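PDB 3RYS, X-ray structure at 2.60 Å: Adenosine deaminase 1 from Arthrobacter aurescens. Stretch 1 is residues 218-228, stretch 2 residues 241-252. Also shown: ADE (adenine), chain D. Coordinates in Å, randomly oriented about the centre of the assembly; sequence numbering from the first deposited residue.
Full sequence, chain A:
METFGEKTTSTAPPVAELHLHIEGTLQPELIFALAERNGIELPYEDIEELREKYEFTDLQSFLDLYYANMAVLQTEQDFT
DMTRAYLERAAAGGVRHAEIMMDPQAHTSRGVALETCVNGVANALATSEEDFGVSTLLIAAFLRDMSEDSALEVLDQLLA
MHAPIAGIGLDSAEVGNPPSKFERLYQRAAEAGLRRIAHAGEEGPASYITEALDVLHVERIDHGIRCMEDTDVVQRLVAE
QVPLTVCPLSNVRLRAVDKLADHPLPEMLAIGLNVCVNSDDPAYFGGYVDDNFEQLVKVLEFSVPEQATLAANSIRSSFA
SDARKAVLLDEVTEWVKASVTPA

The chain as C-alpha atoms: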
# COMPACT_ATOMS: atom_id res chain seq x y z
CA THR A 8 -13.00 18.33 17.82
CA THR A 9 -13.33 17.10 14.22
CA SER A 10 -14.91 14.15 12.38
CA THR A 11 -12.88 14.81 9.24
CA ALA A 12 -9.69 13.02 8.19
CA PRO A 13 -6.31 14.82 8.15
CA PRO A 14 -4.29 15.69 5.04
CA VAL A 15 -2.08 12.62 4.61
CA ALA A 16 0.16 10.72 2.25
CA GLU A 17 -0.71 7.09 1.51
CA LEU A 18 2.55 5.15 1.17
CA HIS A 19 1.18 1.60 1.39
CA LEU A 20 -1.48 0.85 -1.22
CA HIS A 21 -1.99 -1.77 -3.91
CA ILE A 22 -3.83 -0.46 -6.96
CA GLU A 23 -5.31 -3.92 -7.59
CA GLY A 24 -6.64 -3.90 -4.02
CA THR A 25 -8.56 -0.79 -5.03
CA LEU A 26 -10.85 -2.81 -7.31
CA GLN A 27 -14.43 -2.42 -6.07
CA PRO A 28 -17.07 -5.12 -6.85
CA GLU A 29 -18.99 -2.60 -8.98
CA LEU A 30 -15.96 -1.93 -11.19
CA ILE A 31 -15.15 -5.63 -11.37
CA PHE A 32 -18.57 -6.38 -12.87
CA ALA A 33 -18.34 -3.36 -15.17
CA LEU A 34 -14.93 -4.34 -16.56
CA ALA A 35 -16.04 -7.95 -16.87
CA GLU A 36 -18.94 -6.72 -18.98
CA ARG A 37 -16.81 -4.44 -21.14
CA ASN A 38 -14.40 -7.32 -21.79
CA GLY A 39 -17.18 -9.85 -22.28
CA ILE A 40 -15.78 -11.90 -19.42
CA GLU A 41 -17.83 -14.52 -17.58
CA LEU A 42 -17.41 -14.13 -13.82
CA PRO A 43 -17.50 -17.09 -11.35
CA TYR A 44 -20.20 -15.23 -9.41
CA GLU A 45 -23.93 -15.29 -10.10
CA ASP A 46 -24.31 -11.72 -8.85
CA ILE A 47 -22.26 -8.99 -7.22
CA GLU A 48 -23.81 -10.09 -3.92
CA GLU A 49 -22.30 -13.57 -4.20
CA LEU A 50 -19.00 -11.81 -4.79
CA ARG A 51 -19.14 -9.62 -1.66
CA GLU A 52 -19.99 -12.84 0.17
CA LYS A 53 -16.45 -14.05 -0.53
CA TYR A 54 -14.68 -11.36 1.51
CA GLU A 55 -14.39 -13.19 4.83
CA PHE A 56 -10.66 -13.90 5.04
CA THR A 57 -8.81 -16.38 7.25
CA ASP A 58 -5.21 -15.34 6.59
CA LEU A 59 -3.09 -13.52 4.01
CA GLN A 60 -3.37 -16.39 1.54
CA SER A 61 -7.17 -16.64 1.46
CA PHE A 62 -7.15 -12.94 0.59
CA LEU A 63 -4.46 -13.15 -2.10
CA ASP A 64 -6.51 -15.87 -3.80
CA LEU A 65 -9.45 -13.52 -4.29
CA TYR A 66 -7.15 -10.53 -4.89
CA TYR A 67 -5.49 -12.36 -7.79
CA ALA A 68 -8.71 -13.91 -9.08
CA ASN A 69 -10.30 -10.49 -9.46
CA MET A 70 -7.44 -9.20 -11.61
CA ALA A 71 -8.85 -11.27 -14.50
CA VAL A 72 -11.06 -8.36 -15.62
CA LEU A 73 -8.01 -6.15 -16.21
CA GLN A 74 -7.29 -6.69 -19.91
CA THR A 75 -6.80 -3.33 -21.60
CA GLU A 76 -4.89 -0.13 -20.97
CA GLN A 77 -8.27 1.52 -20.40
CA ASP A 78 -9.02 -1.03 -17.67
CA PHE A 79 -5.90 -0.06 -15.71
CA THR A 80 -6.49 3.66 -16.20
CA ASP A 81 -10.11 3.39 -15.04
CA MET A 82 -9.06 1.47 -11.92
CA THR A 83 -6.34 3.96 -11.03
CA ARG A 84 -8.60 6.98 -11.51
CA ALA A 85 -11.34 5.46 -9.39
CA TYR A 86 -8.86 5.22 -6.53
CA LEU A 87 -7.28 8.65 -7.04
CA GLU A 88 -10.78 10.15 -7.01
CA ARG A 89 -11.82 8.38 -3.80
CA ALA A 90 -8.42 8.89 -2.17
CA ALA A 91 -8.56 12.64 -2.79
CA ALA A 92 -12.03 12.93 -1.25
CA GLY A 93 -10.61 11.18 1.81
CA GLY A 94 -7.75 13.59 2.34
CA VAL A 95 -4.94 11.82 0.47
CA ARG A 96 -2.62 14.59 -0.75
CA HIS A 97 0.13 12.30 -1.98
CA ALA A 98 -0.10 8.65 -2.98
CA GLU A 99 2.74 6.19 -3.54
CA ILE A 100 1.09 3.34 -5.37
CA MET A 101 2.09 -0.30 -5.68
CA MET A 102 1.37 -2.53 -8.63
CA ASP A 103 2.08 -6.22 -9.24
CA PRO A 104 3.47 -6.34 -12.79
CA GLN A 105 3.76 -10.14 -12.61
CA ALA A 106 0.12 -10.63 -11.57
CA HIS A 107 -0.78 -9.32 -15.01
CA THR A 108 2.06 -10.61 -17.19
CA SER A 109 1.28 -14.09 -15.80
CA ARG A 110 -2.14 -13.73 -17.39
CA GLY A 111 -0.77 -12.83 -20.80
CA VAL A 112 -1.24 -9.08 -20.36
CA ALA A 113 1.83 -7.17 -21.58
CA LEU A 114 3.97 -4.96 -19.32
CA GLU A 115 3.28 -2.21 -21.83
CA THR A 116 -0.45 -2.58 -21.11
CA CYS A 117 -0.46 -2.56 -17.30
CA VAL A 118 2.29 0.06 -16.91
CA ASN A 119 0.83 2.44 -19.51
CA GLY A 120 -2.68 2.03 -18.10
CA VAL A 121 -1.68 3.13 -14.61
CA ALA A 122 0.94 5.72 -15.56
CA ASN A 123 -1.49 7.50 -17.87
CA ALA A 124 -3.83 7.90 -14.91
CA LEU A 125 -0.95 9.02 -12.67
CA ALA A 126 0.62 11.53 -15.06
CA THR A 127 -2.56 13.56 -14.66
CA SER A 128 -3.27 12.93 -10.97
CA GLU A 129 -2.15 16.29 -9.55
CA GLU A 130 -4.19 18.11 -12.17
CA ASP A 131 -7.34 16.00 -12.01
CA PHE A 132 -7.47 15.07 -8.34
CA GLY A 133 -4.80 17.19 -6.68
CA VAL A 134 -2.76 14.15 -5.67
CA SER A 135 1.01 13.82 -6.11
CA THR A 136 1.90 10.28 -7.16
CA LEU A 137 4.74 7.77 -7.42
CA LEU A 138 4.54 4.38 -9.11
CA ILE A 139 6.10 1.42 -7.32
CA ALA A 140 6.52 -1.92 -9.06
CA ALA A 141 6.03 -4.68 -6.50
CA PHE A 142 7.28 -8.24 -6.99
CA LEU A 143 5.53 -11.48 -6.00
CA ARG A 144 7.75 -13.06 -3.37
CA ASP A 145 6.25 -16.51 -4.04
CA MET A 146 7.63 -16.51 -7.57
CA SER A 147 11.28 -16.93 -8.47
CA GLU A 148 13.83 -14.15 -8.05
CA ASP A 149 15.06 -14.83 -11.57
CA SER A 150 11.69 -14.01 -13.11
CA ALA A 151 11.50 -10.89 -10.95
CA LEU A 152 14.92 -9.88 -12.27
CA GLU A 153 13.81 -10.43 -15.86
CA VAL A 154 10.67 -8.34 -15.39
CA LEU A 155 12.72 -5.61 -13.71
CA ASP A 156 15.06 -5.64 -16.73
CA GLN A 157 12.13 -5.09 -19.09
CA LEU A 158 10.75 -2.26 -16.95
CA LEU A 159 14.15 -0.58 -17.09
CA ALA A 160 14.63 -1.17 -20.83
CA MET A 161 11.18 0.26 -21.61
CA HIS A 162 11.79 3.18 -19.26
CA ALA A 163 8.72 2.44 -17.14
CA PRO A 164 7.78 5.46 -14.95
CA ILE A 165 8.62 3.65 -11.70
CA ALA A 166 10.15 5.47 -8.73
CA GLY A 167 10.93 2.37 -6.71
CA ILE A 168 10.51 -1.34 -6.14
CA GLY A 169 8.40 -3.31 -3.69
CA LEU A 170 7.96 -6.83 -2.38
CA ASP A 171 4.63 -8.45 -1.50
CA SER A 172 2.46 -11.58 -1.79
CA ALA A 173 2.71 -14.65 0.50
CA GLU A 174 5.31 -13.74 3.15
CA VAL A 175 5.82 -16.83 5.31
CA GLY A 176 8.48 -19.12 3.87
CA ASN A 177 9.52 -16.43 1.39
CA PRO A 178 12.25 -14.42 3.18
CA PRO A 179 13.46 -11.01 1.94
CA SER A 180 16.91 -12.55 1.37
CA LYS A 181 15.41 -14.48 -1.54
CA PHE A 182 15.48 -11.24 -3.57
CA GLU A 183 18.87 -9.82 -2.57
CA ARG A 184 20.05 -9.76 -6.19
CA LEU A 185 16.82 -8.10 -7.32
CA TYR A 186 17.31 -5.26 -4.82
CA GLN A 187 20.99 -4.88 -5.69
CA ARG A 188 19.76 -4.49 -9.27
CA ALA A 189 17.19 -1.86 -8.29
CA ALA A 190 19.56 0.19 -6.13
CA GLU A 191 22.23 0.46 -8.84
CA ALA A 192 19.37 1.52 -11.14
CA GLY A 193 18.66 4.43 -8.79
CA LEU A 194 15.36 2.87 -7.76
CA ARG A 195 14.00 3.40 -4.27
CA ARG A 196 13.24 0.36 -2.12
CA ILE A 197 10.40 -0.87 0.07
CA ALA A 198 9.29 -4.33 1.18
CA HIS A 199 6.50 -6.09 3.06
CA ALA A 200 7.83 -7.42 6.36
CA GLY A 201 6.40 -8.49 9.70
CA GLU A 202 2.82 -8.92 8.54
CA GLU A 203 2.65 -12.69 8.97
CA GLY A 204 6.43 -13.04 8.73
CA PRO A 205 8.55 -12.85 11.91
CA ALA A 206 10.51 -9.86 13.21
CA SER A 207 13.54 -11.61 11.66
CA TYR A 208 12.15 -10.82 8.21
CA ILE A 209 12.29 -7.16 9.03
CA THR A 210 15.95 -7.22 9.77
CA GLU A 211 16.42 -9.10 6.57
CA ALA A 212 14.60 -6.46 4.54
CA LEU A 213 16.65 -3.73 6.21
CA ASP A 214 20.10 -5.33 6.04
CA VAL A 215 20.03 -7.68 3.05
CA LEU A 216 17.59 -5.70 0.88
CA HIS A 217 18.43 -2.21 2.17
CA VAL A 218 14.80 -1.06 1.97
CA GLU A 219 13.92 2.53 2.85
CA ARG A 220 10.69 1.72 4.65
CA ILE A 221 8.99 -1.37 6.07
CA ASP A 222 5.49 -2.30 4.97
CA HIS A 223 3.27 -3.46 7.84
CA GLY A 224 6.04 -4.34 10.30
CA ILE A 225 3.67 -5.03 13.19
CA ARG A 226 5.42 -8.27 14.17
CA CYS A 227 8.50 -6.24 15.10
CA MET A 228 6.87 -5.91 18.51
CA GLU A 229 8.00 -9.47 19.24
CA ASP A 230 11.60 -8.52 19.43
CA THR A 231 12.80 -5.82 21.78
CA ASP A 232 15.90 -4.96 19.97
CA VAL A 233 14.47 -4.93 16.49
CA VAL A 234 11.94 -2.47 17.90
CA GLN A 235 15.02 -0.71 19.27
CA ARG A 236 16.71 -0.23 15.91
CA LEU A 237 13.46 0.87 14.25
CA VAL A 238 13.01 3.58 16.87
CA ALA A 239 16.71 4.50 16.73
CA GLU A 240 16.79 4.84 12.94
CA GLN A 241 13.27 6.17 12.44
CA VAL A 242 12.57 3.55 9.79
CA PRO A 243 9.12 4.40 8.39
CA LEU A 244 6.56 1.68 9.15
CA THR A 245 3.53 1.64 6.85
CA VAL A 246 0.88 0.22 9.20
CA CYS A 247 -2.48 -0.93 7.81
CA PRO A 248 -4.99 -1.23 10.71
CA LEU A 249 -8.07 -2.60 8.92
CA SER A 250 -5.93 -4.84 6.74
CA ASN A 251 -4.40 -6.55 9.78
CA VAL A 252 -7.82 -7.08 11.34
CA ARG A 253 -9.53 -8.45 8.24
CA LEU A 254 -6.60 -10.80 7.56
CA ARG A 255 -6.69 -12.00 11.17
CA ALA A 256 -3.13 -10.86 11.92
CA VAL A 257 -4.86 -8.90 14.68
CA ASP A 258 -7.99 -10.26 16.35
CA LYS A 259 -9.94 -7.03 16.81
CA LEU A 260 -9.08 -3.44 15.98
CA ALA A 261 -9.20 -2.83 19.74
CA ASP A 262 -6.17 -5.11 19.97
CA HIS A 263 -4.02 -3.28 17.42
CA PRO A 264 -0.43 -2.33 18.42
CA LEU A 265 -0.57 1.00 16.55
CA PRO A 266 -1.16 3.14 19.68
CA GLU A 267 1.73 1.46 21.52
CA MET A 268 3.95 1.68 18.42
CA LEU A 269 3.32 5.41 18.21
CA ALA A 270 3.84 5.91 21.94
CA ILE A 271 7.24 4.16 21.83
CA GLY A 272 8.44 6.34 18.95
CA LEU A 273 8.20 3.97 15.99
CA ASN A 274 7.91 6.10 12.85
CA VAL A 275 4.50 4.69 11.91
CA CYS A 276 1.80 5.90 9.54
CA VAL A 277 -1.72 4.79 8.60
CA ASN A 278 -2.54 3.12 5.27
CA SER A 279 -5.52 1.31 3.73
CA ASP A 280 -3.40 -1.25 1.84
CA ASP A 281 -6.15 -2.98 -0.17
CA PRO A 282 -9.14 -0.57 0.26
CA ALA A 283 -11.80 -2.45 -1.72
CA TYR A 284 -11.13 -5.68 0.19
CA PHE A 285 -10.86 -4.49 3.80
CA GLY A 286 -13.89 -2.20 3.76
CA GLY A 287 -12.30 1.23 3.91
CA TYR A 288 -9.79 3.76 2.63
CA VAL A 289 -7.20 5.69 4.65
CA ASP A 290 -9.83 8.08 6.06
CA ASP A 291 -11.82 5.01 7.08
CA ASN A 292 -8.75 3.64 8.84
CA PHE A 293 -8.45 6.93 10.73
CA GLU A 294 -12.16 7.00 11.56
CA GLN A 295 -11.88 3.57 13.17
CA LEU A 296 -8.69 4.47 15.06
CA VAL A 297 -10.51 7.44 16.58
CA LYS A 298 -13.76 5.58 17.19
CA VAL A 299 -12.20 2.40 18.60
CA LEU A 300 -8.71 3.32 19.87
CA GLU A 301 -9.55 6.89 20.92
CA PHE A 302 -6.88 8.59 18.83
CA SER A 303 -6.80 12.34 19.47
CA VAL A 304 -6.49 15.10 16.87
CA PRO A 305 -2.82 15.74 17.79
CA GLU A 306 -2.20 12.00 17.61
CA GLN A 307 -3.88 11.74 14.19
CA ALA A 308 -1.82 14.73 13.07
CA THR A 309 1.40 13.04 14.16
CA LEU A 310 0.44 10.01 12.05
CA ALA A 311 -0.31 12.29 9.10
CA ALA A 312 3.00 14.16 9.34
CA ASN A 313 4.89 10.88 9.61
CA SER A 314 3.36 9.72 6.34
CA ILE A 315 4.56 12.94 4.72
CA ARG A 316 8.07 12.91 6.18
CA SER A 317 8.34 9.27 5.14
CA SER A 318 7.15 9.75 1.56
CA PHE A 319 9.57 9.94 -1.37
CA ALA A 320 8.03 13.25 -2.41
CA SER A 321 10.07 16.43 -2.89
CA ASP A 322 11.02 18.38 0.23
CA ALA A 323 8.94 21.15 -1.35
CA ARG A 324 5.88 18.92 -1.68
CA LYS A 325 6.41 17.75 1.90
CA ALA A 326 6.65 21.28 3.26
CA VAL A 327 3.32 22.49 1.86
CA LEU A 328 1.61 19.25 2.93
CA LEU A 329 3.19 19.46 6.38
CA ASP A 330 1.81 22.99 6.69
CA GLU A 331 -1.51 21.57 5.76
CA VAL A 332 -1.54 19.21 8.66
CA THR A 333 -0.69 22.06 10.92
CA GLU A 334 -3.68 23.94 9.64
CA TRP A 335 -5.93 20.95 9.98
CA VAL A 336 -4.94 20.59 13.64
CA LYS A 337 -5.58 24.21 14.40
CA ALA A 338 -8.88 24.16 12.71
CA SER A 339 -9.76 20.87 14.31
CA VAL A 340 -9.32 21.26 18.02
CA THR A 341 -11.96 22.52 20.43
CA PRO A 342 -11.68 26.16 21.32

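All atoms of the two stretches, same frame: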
# COMPACT_ATOMS: atom_id res chain seq x y z
N VAL A 218 16.02 -1.82 2.23
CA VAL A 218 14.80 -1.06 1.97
C VAL A 218 14.79 0.26 2.73
O VAL A 218 15.49 0.42 3.73
CB VAL A 218 13.53 -1.85 2.31
CG1 VAL A 218 13.46 -3.13 1.49
CG2 VAL A 218 13.47 -2.16 3.80
N GLU A 219 13.97 1.20 2.26
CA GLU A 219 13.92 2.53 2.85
C GLU A 219 12.72 2.71 3.77
O GLU A 219 12.66 3.65 4.55
CB GLU A 219 13.90 3.58 1.75
CG GLU A 219 14.80 3.20 0.61
CD GLU A 219 15.20 4.40 -0.20
OE1 GLU A 219 14.94 4.39 -1.42
OE2 GLU A 219 15.77 5.35 0.39
N ARG A 220 11.75 1.81 3.65
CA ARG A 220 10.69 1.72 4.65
C ARG A 220 10.04 0.34 4.69
O ARG A 220 10.00 -0.36 3.68
CB ARG A 220 9.65 2.84 4.50
CG ARG A 220 9.17 3.13 3.09
CD ARG A 220 8.08 4.21 3.10
NE ARG A 220 7.20 4.09 1.93
CZ ARG A 220 7.15 4.97 0.94
NH1 ARG A 220 7.89 6.06 0.96
NH2 ARG A 220 6.33 4.75 -0.08
N ILE A 221 9.58 -0.05 5.87
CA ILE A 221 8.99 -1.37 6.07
C ILE A 221 7.48 -1.31 5.92
O ILE A 221 6.82 -0.41 6.47
CB ILE A 221 9.34 -1.94 7.46
CG1 ILE A 221 10.84 -2.24 7.56
CG2 ILE A 221 8.53 -3.19 7.75
CD1 ILE A 221 11.28 -3.43 6.75
N ASP A 222 6.93 -2.26 5.19
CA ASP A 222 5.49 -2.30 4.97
C ASP A 222 4.83 -3.28 5.94
O ASP A 222 5.19 -4.46 6.01
CB ASP A 222 5.19 -2.62 3.51
CG ASP A 222 5.72 -1.55 2.57
OD1 ASP A 222 5.45 -0.35 2.81
OD2 ASP A 222 6.41 -1.89 1.58
N HIS A 223 3.86 -2.77 6.69
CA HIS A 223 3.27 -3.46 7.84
C HIS A 223 4.19 -3.37 9.06
O HIS A 223 4.11 -2.42 9.83
CB HIS A 223 2.91 -4.92 7.50
CG HIS A 223 1.76 -5.06 6.56
ND1 HIS A 223 0.49 -4.63 6.87
CD2 HIS A 223 1.68 -5.59 5.31
CE1 HIS A 223 -0.33 -4.87 5.86
NE2 HIS A 223 0.37 -5.46 4.90
N GLY A 224 5.05 -4.37 9.24
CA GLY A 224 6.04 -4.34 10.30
C GLY A 224 5.53 -4.55 11.71
O GLY A 224 6.28 -4.40 12.67
N ILE A 225 4.26 -4.91 11.86
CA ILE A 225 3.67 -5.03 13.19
C ILE A 225 4.27 -6.14 14.05
O ILE A 225 4.22 -6.08 15.28
CB ILE A 225 2.14 -5.21 13.13
CG1 ILE A 225 1.78 -6.48 12.35
CG2 ILE A 225 1.48 -3.98 12.51
CD1 ILE A 225 0.37 -6.97 12.61
N ARG A 226 4.84 -7.16 13.41
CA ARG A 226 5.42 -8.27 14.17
C ARG A 226 6.79 -7.93 14.76
O ARG A 226 7.40 -8.74 15.44
CB ARG A 226 5.48 -9.55 13.34
CG ARG A 226 4.12 -10.22 13.19
CD ARG A 226 4.27 -11.66 12.74
NE ARG A 226 4.98 -12.46 13.73
CZ ARG A 226 5.46 -13.68 13.50
NH1 ARG A 226 5.33 -14.23 12.30
NH2 ARG A 226 6.10 -14.34 14.46
N CYS A 227 7.25 -6.70 14.52
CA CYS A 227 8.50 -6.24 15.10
C CYS A 227 8.36 -6.17 16.61
O CYS A 227 9.35 -6.24 17.34
CB CYS A 227 8.86 -4.86 14.56
SG CYS A 227 7.84 -3.54 15.22
N MET A 228 7.13 -6.03 17.09
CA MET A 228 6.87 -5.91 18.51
C MET A 228 7.31 -7.15 19.29
O MET A 228 7.38 -7.12 20.52
CB MET A 228 5.38 -5.63 18.76
CG MET A 228 4.89 -4.28 18.23
SD MET A 228 5.44 -2.88 19.23
CE MET A 228 7.04 -2.54 18.51
N GLN A 241 14.46 5.51 12.96
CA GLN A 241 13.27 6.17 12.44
C GLN A 241 12.86 5.58 11.11
O GLN A 241 12.41 6.30 10.20
CB GLN A 241 13.53 7.68 12.29
CG GLN A 241 13.23 8.48 13.53
CD GLN A 241 11.87 8.15 14.13
OE1 GLN A 241 11.74 7.21 14.91
NE2 GLN A 241 10.85 8.92 13.75
N VAL A 242 13.03 4.27 10.97
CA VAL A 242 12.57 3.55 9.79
C VAL A 242 11.05 3.69 9.68
O VAL A 242 10.33 3.30 10.60
CB VAL A 242 12.93 2.05 9.87
CG1 VAL A 242 12.55 1.34 8.58
CG2 VAL A 242 14.41 1.87 10.17
N PRO A 243 10.57 4.27 8.58
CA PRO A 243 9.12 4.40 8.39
C PRO A 243 8.45 3.03 8.38
O PRO A 243 8.93 2.12 7.69
CB PRO A 243 8.99 5.06 7.02
CG PRO A 243 10.31 5.73 6.79
CD PRO A 243 11.33 4.86 7.47
N LEU A 244 7.37 2.89 9.14
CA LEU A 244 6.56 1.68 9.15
C LEU A 244 5.16 1.96 8.61
O LEU A 244 4.38 2.70 9.23
CB LEU A 244 6.48 1.08 10.56
CG LEU A 244 7.39 -0.11 10.88
CD1 LEU A 244 8.85 0.18 10.55
CD2 LEU A 244 7.25 -0.54 12.33
N THR A 245 4.83 1.39 7.46
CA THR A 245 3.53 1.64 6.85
C THR A 245 2.45 0.69 7.39
O THR A 245 2.10 -0.32 6.76
CB THR A 245 3.61 1.64 5.31
OG1 THR A 245 4.00 0.34 4.83
CG2 THR A 245 4.64 2.66 4.84
N VAL A 246 1.91 1.03 8.56
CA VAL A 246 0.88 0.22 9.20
C VAL A 246 -0.47 0.29 8.49
O VAL A 246 -0.88 1.34 7.99
CB VAL A 246 0.67 0.64 10.67
CG1 VAL A 246 -0.32 -0.30 11.36
CG2 VAL A 246 2.00 0.67 11.41
N CYS A 247 -1.16 -0.84 8.44
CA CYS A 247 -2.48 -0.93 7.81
C CYS A 247 -3.47 -1.58 8.77
O CYS A 247 -3.63 -2.80 8.75
CB CYS A 247 -2.40 -1.72 6.50
SG CYS A 247 -1.03 -1.24 5.42
N PRO A 248 -4.12 -0.77 9.61
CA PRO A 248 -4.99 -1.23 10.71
C PRO A 248 -6.10 -2.20 10.28
O PRO A 248 -6.14 -3.32 10.78
CB PRO A 248 -5.58 0.07 11.25
CG PRO A 248 -4.55 1.12 10.90
CD PRO A 248 -4.01 0.70 9.57
N LEU A 249 -6.97 -1.76 9.38
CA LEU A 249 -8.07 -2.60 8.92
C LEU A 249 -7.58 -3.85 8.20
O LEU A 249 -8.17 -4.92 8.33
CB LEU A 249 -9.00 -1.81 8.00
CG LEU A 249 -9.76 -0.65 8.65
CD1 LEU A 249 -10.75 -0.05 7.66
CD2 LEU A 249 -10.46 -1.12 9.92
N SER A 250 -6.50 -3.70 7.44
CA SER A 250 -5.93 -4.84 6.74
C SER A 250 -5.57 -5.95 7.73
O SER A 250 -5.97 -7.11 7.55
CB SER A 250 -4.71 -4.40 5.93
OG SER A 250 -4.10 -5.51 5.29
N ASN A 251 -4.83 -5.59 8.78
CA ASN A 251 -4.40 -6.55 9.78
C ASN A 251 -5.56 -7.25 10.48
O ASN A 251 -5.48 -8.43 10.82
CB ASN A 251 -3.49 -5.87 10.81
CG ASN A 251 -2.25 -5.27 10.18
OD1 ASN A 251 -1.82 -5.68 9.10
ND2 ASN A 251 -1.66 -4.28 10.85
N VAL A 252 -6.64 -6.51 10.71
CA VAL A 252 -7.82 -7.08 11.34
C VAL A 252 -8.51 -8.06 10.41
O VAL A 252 -8.79 -9.20 10.79
CB VAL A 252 -8.82 -5.99 11.80
CG1 VAL A 252 -10.15 -6.62 12.18
CG2 VAL A 252 -8.26 -5.21 12.98
N9 ADE D . -0.51 -8.18 -1.79
C8 ADE D . -1.44 -7.18 -1.75
N7 ADE D . -1.65 -6.68 -0.54
C5 ADE D . -0.79 -7.42 0.26
C6 ADE D . -0.52 -7.39 1.65
N6 ADE D . -1.13 -6.55 2.49
N1 ADE D . 0.39 -8.26 2.13
C2 ADE D . 0.99 -9.11 1.28
N3 ADE D . 0.83 -9.23 -0.04
C4 ADE D . -0.08 -8.35 -0.49
O HOH W 1 0.34 -3.29 9.24

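What forms the apolar centre of the contact? Leu244 lies at its heart, on the same face of the sheet as its bridge partner Ile221, and its CD1 packs 3.8 Å from Ile221 CB. The other branch turns toward the later part of the first stretch, where Leu244 CD2 lies 4.2 Å from Cys227 SG. Val242 extends this patch, its CG1 4.1 Å from Ile221 CG1. Gly224 passes close by with a positive phi, a conformation that favours glycine; an ideal CB there would sit 3.0 Å from Leu244 CG, so the lack of a side chain lets the backbone lie close to the leucine. Further along, Ile225 CG2 comes 4.3 Å from Val246 CG1 and 3.6 Å from Asn251 ND2, leading from the apolar packing to polar ground.

What holds the backbones in register? The segments run parallel, with Ile221 paired to Leu244 and Asp222 to Thr245. Ile221 N donates to Pro243 O at 2.9 Å, and Ile221 O receives Thr245 N, also at 2.9 Å, with a nearly straight N-H...O angle of 170°. The same carbonyl takes a CA-H...O contact, Leu244 CA to Ile221 O at 3.4 Å. One residue past the corner at Asp222, His223 N still reaches Thr245 O at 3.0 Å. Ile221 and His223 thus engage the second stretch through their backbones, as alternate residues of a parallel pairing do.

What occupies the other face of the sheet? Asp222 and Thr245 point there together, and Thr245 OG1 donates a short hydrogen bond of 2.6 Å to Asp222 OD1. This tie joins the side chains of a bridged pair, reinforcing the register set by the backbone. Arg220 flanks it: its CB packs 3.4 Å from Pro243 CB, while its NE passes 4.1 Å from Thr245 CG2 as the guanidinium leads away to partners elsewhere in the structure.

How does His223 form the polar edge? Its CA-to-CB bond points away from the second stretch, yet the end of the side chain comes nearer, and the residue has the largest area covered by the other stretch. Cys247, at the N-cap position, places its SG 4.3 Å from the centroid of the His223 ring in an oblique approach. Water 1 joins the two stretches: it is 2.7 Å from His223 ND1 and accepts from Cys247 N at 3.0 Å and Asn251 ND2 at 2.8 Å. Across the ring, His223 NE2 lies 3.0 Å from N6 of the bound adenine, near the ring plane.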